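Local coordinates for protein histidine utilization repressor (Pseudomonas syringae pv. tomato, PDB 2PKH) that probably represses the histidine utilization operon by binding its control region until inducer appears, the chain here being its C-terminal UTRA domain, at residues L16-A21 and G34-H39; L115-R120 and A131-P136. All blocks are in the same frame, centred on the assembly; numbering follows the deposited sequence.

Contact 1 (L16-A21 and G34-H39); sequences LKEEAA and GQRVFH. With EDO (1,2-ethanediol), chain O.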
loop_
_atom_site.group_PDB
_atom_site.type_symbol
_atom_site.label_atom_id
_atom_site.label_comp_id
_atom_site.label_asym_id
_atom_site.label_seq_id
_atom_site.Cartn_x
_atom_site.Cartn_y
_atom_site.Cartn_z
ATOM N N LEU B 16 -17.763 23.835 12.629
ATOM C CA LEU B 16 -16.828 24.553 11.725
ATOM C C LEU B 16 -16.463 25.918 12.364
ATOM O O LEU B 16 -17.223 26.878 12.247
ATOM C CB LEU B 16 -17.453 24.769 10.333
ATOM C CG LEU B 16 -16.495 25.328 9.240
ATOM C CD1 LEU B 16 -15.368 24.428 8.847
ATOM C CD2 LEU B 16 -17.332 25.657 8.022
ATOM N N LYS B 17 -15.261 25.977 12.956
ATOM C CA LYS B 17 -14.872 27.106 13.884
ATOM C C LYS B 17 -13.388 27.241 14.064
ATOM O O LYS B 17 -12.618 26.273 13.905
ATOM C CB LYS B 17 -15.512 26.932 15.249
ATOM C CG LYS B 17 -14.969 25.860 16.162
ATOM C CD LYS B 17 -16.047 25.535 17.195
ATOM C CE LYS B 17 -15.703 24.380 18.203
ATOM N NZ LYS B 17 -14.766 25.007 19.184
ATOM N N GLU B 18 -12.971 28.466 14.392
ATOM C CA GLU B 18 -11.616 28.696 14.788
ATOM C C GLU B 18 -11.546 28.497 16.284
ATOM O O GLU B 18 -12.482 28.868 16.991
ATOM C CB GLU B 18 -11.333 30.161 14.479
ATOM C CG GLU B 18 -9.947 30.540 14.604
ATOM C CD GLU B 18 -9.768 32.026 14.221
ATOM O OE1 GLU B 18 -10.303 32.511 13.173
ATOM O OE2 GLU B 18 -9.106 32.684 14.999
ATOM N N GLU B 19 -10.434 27.955 16.788
ATOM C CA GLU B 19 -10.272 27.815 18.240
ATOM C C GLU B 19 -8.771 27.747 18.523
ATOM O O GLU B 19 -7.985 27.557 17.608
ATOM C CB GLU B 19 -10.934 26.538 18.713
ATOM C CG GLU B 19 -10.310 25.311 17.946
ATOM C CD GLU B 19 -11.030 24.016 18.169
ATOM O OE1 GLU B 19 -12.241 24.010 17.902
ATOM O OE2 GLU B 19 -10.406 22.969 18.506
ATOM N N ALA B 20 -8.375 27.823 19.795
ATOM C CA ALA B 20 -6.966 27.560 20.186
ATOM C C ALA B 20 -6.533 26.097 19.908
ATOM O O ALA B 20 -7.304 25.120 20.111
ATOM C CB ALA B 20 -6.719 27.958 21.726
ATOM N N ALA B 21 -5.286 25.921 19.488
ATOM C CA ALA B 21 -4.754 24.613 19.236
ATOM C C ALA B 21 -4.951 23.765 20.463
ATOM O O ALA B 21 -5.363 22.612 20.363
ATOM C CB ALA B 21 -3.214 24.674 18.910
ATOM N N GLY B 34 -1.617 28.160 22.109
ATOM C CA GLY B 34 -2.494 29.340 22.020
ATOM C C GLY B 34 -2.754 29.788 20.584
ATOM O O GLY B 34 -3.561 30.681 20.343
ATOM N N GLN B 35 -2.098 29.148 19.623
ATOM C CA GLN B 35 -2.245 29.565 18.229
ATOM C C GLN B 35 -3.574 29.090 17.672
ATOM O O GLN B 35 -4.092 28.071 18.103
ATOM C CB GLN B 35 -1.147 28.933 17.388
ATOM C CG GLN B 35 -0.558 29.919 16.463
ATOM C CD GLN B 35 0.942 29.774 16.335
ATOM O OE1 GLN B 35 1.671 30.782 16.304
ATOM N NE2 GLN B 35 1.423 28.542 16.271
ATOM N N ARG B 36 -4.123 29.824 16.712
ATOM C CA ARG B 36 -5.437 29.484 16.195
ATOM C C ARG B 36 -5.385 28.422 15.099
ATOM O O ARG B 36 -4.506 28.440 14.232
ATOM C CB ARG B 36 -6.208 30.680 15.703
ATOM C CG ARG B 36 -5.949 32.032 16.441
ATOM C CD ARG B 36 -5.939 31.960 17.979
ATOM N NE ARG B 36 -7.085 31.367 18.682
ATOM C CZ ARG B 36 -8.373 31.474 18.350
ATOM N NH1 ARG B 36 -9.291 30.931 19.147
ATOM N NH2 ARG B 36 -8.747 32.136 17.258
ATOM N N VAL B 37 -6.318 27.491 15.190
ATOM C CA VAL B 37 -6.422 26.395 14.243
ATOM C C VAL B 37 -7.876 26.402 13.795
ATOM O O VAL B 37 -8.746 26.964 14.490
ATOM C CB VAL B 37 -6.114 25.002 14.860
ATOM C CG1 VAL B 37 -4.645 24.892 15.299
ATOM C CG2 VAL B 37 -7.098 24.616 15.958
ATOM N N PHE B 38 -8.152 25.795 12.656
ATOM C CA PHE B 38 -9.568 25.594 12.242
ATOM C C PHE B 38 -10.000 24.182 12.505
ATOM O O PHE B 38 -9.182 23.274 12.421
ATOM C CB PHE B 38 -9.743 25.917 10.752
ATOM C CG PHE B 38 -9.343 27.305 10.379
ATOM C CD1 PHE B 38 -9.688 28.386 11.199
ATOM C CD2 PHE B 38 -8.728 27.546 9.152
ATOM C CE1 PHE B 38 -9.426 29.700 10.814
ATOM C CE2 PHE B 38 -8.455 28.854 8.759
ATOM C CZ PHE B 38 -8.793 29.943 9.593
ATOM N N HIS B 39 -11.261 24.001 12.869
ATOM C CA HIS B 39 -11.722 22.723 13.406
ATOM C C HIS B 39 -13.079 22.421 12.727
ATOM O O HIS B 39 -13.995 23.221 12.825
ATOM C CB HIS B 39 -11.926 22.860 14.935
ATOM C CG HIS B 39 -12.458 21.621 15.580
ATOM N ND1 HIS B 39 -13.043 21.611 16.826
ATOM C CD2 HIS B 39 -12.616 20.378 15.086
ATOM C CE1 HIS B 39 -13.497 20.405 17.086
ATOM N NE2 HIS B 39 -13.211 19.625 16.066
HETATM C C1 EDO O . -12.999 22.318 20.743
HETATM O O1 EDO O . -12.149 21.359 20.061
HETATM C C2 EDO O . -14.435 22.327 20.175
HETATM O O2 EDO O . -15.174 21.111 20.468
#

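Contact 2 (L115-R120 and A131-P136); sequences LLIRRR and ARLIHP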
loop_
_atom_site.group_PDB
_atom_site.type_symbol
_atom_site.label_atom_id
_atom_site.label_comp_id
_atom_site.label_asym_id
_atom_site.label_seq_id
_atom_site.Cartn_x
_atom_site.Cartn_y
_atom_site.Cartn_z
ATOM N N LEU B 115 -13.555 1.310 14.516
ATOM C CA LEU B 115 -12.231 1.390 14.005
ATOM C C LEU B 115 -11.873 2.902 14.168
ATOM O O LEU B 115 -12.534 3.764 13.561
ATOM C CB LEU B 115 -12.235 1.025 12.518
ATOM C CG LEU B 115 -10.859 0.814 11.850
ATOM C CD1 LEU B 115 -10.105 -0.335 12.521
ATOM C CD2 LEU B 115 -10.962 0.598 10.315
ATOM N N LEU B 116 -10.826 3.173 14.917
ATOM C CA LEU B 116 -10.345 4.513 15.137
ATOM C C LEU B 116 -9.074 4.714 14.351
ATOM O O LEU B 116 -8.115 3.931 14.477
ATOM C CB LEU B 116 -10.065 4.724 16.633
ATOM C CG LEU B 116 -9.458 6.126 16.966
ATOM C CD1 LEU B 116 -10.491 7.230 16.696
ATOM C CD2 LEU B 116 -9.068 6.149 18.402
ATOM N N ILE B 117 -9.063 5.749 13.528
ATOM C CA ILE B 117 -7.879 6.081 12.730
ATOM C C ILE B 117 -7.519 7.514 13.063
ATOM O O ILE B 117 -8.393 8.420 12.967
ATOM C CB ILE B 117 -8.230 5.933 11.234
ATOM C CG1 ILE B 117 -8.748 4.503 10.944
ATOM C CG2 ILE B 117 -7.009 6.236 10.319
ATOM C CD1 ILE B 117 -9.052 4.343 9.517
ATOM N N ARG B 118 -6.263 7.734 13.431
ATOM C CA ARG B 118 -5.784 9.062 13.738
ATOM C C ARG B 118 -4.739 9.311 12.700
ATOM O O ARG B 118 -3.809 8.525 12.540
ATOM C CB ARG B 118 -5.180 9.121 15.149
ATOM C CG ARG B 118 -6.264 9.205 16.181
ATOM C CD ARG B 118 -5.764 9.405 17.563
ATOM N NE ARG B 118 -5.288 8.159 18.115
ATOM C CZ ARG B 118 -4.482 8.090 19.174
ATOM N NH1 ARG B 118 -4.107 9.220 19.797
ATOM N NH2 ARG B 118 -4.086 6.903 19.639
ATOM N N ARG B 119 -4.893 10.419 11.979
ATOM C CA ARG B 119 -4.050 10.725 10.832
ATOM C C ARG B 119 -3.478 12.150 10.956
ATOM O O ARG B 119 -4.181 13.067 11.444
ATOM C CB ARG B 119 -4.944 10.734 9.627
ATOM C CG ARG B 119 -5.358 9.380 9.142
ATOM C CD ARG B 119 -5.647 9.572 7.675
ATOM N NE ARG B 119 -6.804 8.816 7.276
ATOM C CZ ARG B 119 -6.789 7.541 6.876
ATOM N NH1 ARG B 119 -7.943 6.967 6.504
ATOM N NH2 ARG B 119 -5.645 6.835 6.849
ATOM N N ARG B 120 -2.282 12.349 10.430
ATOM C CA ARG B 120 -1.710 13.691 10.205
ATOM C C ARG B 120 -1.234 13.718 8.782
ATOM O O ARG B 120 -0.761 12.685 8.278
ATOM C CB ARG B 120 -0.486 13.853 11.090
ATOM C CG ARG B 120 -0.716 14.687 12.261
ATOM C CD ARG B 120 0.113 14.295 13.520
ATOM N NE ARG B 120 1.378 13.515 13.421
ATOM C CZ ARG B 120 2.585 14.005 13.719
ATOM N NH1 ARG B 120 2.741 15.293 14.068
ATOM N NH2 ARG B 120 3.655 13.225 13.655
ATOM N N ALA B 131 -6.462 14.492 11.882
ATOM C CA ALA B 131 -7.890 14.106 11.950
ATOM C C ALA B 131 -8.049 12.874 12.824
ATOM O O ALA B 131 -7.179 12.007 12.843
ATOM C CB ALA B 131 -8.485 13.833 10.534
ATOM N N ARG B 132 -9.198 12.739 13.432
ATOM C CA ARG B 132 -9.492 11.576 14.259
ATOM C C ARG B 132 -10.723 11.033 13.624
ATOM O O ARG B 132 -11.747 11.720 13.549
ATOM C CB ARG B 132 -9.810 12.042 15.695
ATOM C CG ARG B 132 -10.083 10.926 16.685
ATOM C CD ARG B 132 -10.466 11.503 18.038
ATOM N NE ARG B 132 -10.451 10.408 19.013
ATOM C CZ ARG B 132 -11.525 9.719 19.334
ATOM N NH1 ARG B 132 -12.687 10.052 18.791
ATOM N NH2 ARG B 132 -11.455 8.715 20.204
ATOM N N LEU B 133 -10.640 9.829 13.063
ATOM C CA LEU B 133 -11.797 9.347 12.257
ATOM C C LEU B 133 -12.325 8.101 12.941
ATOM O O LEU B 133 -11.557 7.151 13.207
ATOM C CB LEU B 133 -11.324 8.995 10.835
ATOM C CG LEU B 133 -10.421 10.016 10.104
ATOM C CD1 LEU B 133 -9.736 9.213 9.023
ATOM C CD2 LEU B 133 -11.402 10.957 9.505
ATOM N N ILE B 134 -13.587 8.072 13.277
ATOM C CA ILE B 134 -14.096 6.890 13.986
ATOM C C ILE B 134 -15.183 6.282 13.129
ATOM O O ILE B 134 -16.045 7.010 12.622
ATOM C CB ILE B 134 -14.437 7.207 15.501
ATOM C CG1 ILE B 134 -15.209 6.059 16.176
ATOM C CG2 ILE B 134 -15.233 8.509 15.636
ATOM C CD1 ILE B 134 -15.074 6.215 17.822
ATOM N N HIS B 135 -15.090 4.972 12.921
ATOM C CA HIS B 135 -15.999 4.294 12.021
ATOM C C HIS B 135 -16.690 3.195 12.798
ATOM O O HIS B 135 -16.003 2.521 13.544
ATOM C CB HIS B 135 -15.241 3.621 10.885
ATOM C CG HIS B 135 -14.219 4.481 10.235
ATOM N ND1 HIS B 135 -14.448 5.163 9.050
ATOM C CD2 HIS B 135 -12.975 4.816 10.630
ATOM C CE1 HIS B 135 -13.349 5.796 8.693
ATOM N NE2 HIS B 135 -12.446 5.623 9.643
ATOM N N PRO B 136 -18.021 2.988 12.590
ATOM C CA PRO B 136 -18.533 1.692 13.111
ATOM C C PRO B 136 -17.851 0.469 12.458
ATOM O O PRO B 136 -17.705 0.390 11.254
ATOM C CB PRO B 136 -20.033 1.751 12.787
ATOM C CG PRO B 136 -20.338 3.258 12.473
ATOM C CD PRO B 136 -19.073 3.739 11.852
#

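Contact 1 (L16-A21 and G34-H39)
At the border of the UTRA-domain sheet, where L16-A21 meets G34-H39, the outermost strand 9-20 pairs antiparallel with its inner neighbour 36-46, and the contact is a worked example of how a backbone ladder brings polar side chains into line. K17 and H39 form one hydrogen-bonded pair, E19 and V37 the next; the straightest link runs from V37 N to E19 O (2.9 Å), almost along the C=O axis. Beyond the strand end, A21 N still reaches Q35 O at 2.8 Å, while the A21 methyl rests against V37 CG1.

On the face of K17, E19, V37 and H39, a histidine-carboxylate bond joins diagonal neighbours. E19 holds CG in the crowded position between its backbone N and carbonyl carbon (chi1 57°), and from there the extended chain leans back across the partner strand. H39, with CG anti to the backbone N (chi1 177°), meets it obliquely. H39 ND1 then donates to E19 OE1 at 2.7 Å; the acceptor lies near the ring plane at its edge, whereas the donor stands above the carboxylate plane, the two flat groups being 81° apart. The other E19 oxygen, OE2, accepts a 2.8 Å hydrogen bond from O1 of a 1,2-ethanediol molecule. V37 CG2 packs against E19 CG at 3.8 Å.

On the reverse face E18, extended from CG onward, runs alongside F38 and forms a salt bridge with R36 (OE2 to NH2), the exact positions of both atoms being less sure. R36, bent at chi2 and chi3, brings one guanidinium face over the E19 backbone carbonyl.

The second shell fixes the imidazole further. F57 stacks on the ring, and a carboxylate at each nitrogen would probably favour a protonated histidine, since D55 OD1 is hydrogen-bonded to H39 NE2.

Contact 2 (L115-R120 and A131-P136)
Three successive hydrogen-bonded pairs, L115 with H135, I117 with L133 and R119 with A131, tie L115-R120 to A131-P136 as the two arms of an antiparallel beta hairpin. The strand axes approach to 4.7 Å with directions 163° apart, and the register is unbroken. The middle pair is nearly straight, I117 N to L133 O closing at 171° and L133 N to I117 O measuring 2.7 Å.

Side chains alternate between the faces. With L116, R118, I134 and R132 on one face, the extended R132 chain, its CG anti to the backbone N, runs diagonally past L116 and lays its guanidinium over the leucine. L116 CD1 stands 3.8 Å above the centre of that plane, and also lies 3.7 Å from R132 CG, so one methyl serves both the aliphatic stem and the flat end.

Opposite, I117 CD1 comes within 3.6 Å of H135 NE2, the two side chains crossing obliquely, while L115 O lies at the edge of the imidazole, 3.1 Å from H135 CD2. R119 bends at chi3 so that its guanidinium spreads over I117 CG2 of its own strand, and L133 CD1 crosses the same arginine to touch NE at 3.4 Å. On this face too, L115 packs on L115 of the second subunit.

Strand 88-97 flanks 115-120, with E94 bridging to R118, and strand 49-59 flanks 131-136. Helix 100-106 lies over the L116-I134 face, where E102 forms a salt bridge with R132 and touches I134.

How the contacts relate
Both contacts belong to one antiparallel sheet and illustrate the same pairing at its margin and in its interior. Contact 1 joins outermost strand 9-20 to 36-46; contact 2 joins 126-136 to 113-123, with strand 49-59 lying between the two pairs. Their centres are 20 Å apart and their nearest atoms about 8 Å, so they do not touch. Strand 49-59 links them: D55 binds the H39 side chain of contact 1 and shares backbone hydrogen bonding with R132 of contact 2. Bound 1,2-ethanediol, probably from the crystallisation liquor, meets E19 in contact 1, and one also lies about 4 Å from the L133 side chain in contact 2.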